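Local coordinates for NAD_Gly3P_dh, NAD-dependent glycerol-3-phosphate dehydrogenase (Streptosporangium roseum, PDB 5OCM) that reduces imines to amines with NADPH as the hydride donor, as an imine reductase related to the beta-hydroxyacid dehydrogenases, at the interface of chains A and B. Residues are numbered along the deposited sequence; one frame, centred on the assembly and turned at random. Chains: chain A/B, NAD_Gly3P_dh, NAD-dependent glycerol-3-phosphate dehydrogenase.

The interface of chains A and B. Residues chain A 187, 191, 201, 205; chain B 169, 172-173, 176.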
# COMPACT_ATOMS: atom_id res chain seq x y z
N GLY A 187 -12.27 -0.42 -0.80
CA GLY A 187 -12.66 0.41 0.34
C GLY A 187 -13.51 1.57 -0.05
O GLY A 187 -14.50 1.89 0.65
N LEU A 191 -17.26 2.27 1.26
CA LEU A 191 -17.64 3.53 1.85
C LEU A 191 -18.68 4.31 1.06
O LEU A 191 -19.51 5.02 1.68
CB LEU A 191 -16.40 4.40 2.13
CG LEU A 191 -15.74 3.90 3.44
CD1 LEU A 191 -14.34 4.31 3.46
CD2 LEU A 191 -16.48 4.45 4.68
N PHE A 201 -12.55 9.69 1.69
CA PHE A 201 -11.81 8.53 2.18
C PHE A 201 -10.31 8.63 1.94
O PHE A 201 -9.51 8.21 2.78
CB PHE A 201 -12.40 7.28 1.53
CG PHE A 201 -11.71 5.98 1.92
CD1 PHE A 201 -11.48 5.68 3.25
CD2 PHE A 201 -11.37 5.06 0.95
CE1 PHE A 201 -10.89 4.45 3.61
CE2 PHE A 201 -10.78 3.85 1.28
CZ PHE A 201 -10.54 3.52 2.62
N ALA A 205 -7.05 6.91 3.89
CA ALA A 205 -6.31 5.81 3.27
C ALA A 205 -4.82 6.14 3.23
O ALA A 205 -3.99 5.31 3.57
CB ALA A 205 -6.84 5.48 1.91
N TYR B 169 -15.15 2.65 8.23
CA TYR B 169 -13.81 3.16 7.89
C TYR B 169 -12.68 2.18 8.26
O TYR B 169 -11.78 1.92 7.46
CB TYR B 169 -13.49 4.49 8.56
CG TYR B 169 -13.99 5.74 7.89
CD1 TYR B 169 -15.32 6.09 7.89
CD2 TYR B 169 -13.08 6.59 7.22
CE1 TYR B 169 -15.78 7.25 7.29
CE2 TYR B 169 -13.49 7.77 6.64
CZ TYR B 169 -14.83 8.10 6.65
OH TYR B 169 -15.19 9.29 6.04
N ALA B 172 -12.43 -0.93 5.89
CA ALA B 172 -11.96 -0.44 4.58
C ALA B 172 -10.45 -0.18 4.63
O ALA B 172 -9.71 -0.61 3.73
CB ALA B 172 -12.71 0.81 4.15
N LEU B 173 -10.00 0.47 5.69
CA LEU B 173 -8.57 0.74 5.91
C LEU B 173 -7.76 -0.54 6.14
O LEU B 173 -6.67 -0.72 5.53
CB LEU B 173 -8.39 1.73 7.06
CG LEU B 173 -8.90 3.15 6.81
CD1 LEU B 173 -8.85 3.91 8.10
CD2 LEU B 173 -8.08 3.89 5.71
N ILE B 176 -6.72 -2.36 3.07
CA ILE B 176 -5.52 -1.76 2.42
C ILE B 176 -4.27 -2.31 3.06
O ILE B 176 -3.28 -2.61 2.35
CB ILE B 176 -5.56 -0.19 2.43
CG1 ILE B 176 -6.84 0.29 1.76
CG2 ILE B 176 -4.35 0.35 1.72
CD1 ILE B 176 -7.03 1.75 1.80
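Helix 165-192 of chain B packs against helices 165-192 and 198-225 of chain A, and they meet through an apolar patch of the A/B interface, part of the two-fold dimer contact. A:Phe201 carries the largest hidden area of the patch, 46 Å². Its CG stands anti to the backbone N (chi1 178°), which sends the ring out to chain B rim first: CE1 of A:Phe201 lies 3.6 Å from the methyl CD2 of B:Leu173, and CZ of A:Phe201 3.8 Å from CB of B:Ala172. The side chains of A:Phe201 and B:Leu173 run past each other in opposite directions. Within chain A, CB of A:Ala205 lies near the rim of one face of the ring. CD2 of A:Leu191 rests above the rim of the B:Tyr169 ring, 3.8 Å from its CD1, and the two side chains cross at about a right angle. B:Ala172 also sets its CB 3.8 Å from CA of A:Gly187, whose lack of a side chain may let the helices come close. At the other end CD1 of B:Ile176 meets CB of A:Ala205 at 3.7 Å. Replacing A:Phe201 with an alanine would probably open a gap facing B:Leu173 and B:Ala172. The patch lies in the helical C-terminal part of the fold, where the long helices of both subunits interlock, and the two-fold axis repeats it with the chains exchanged.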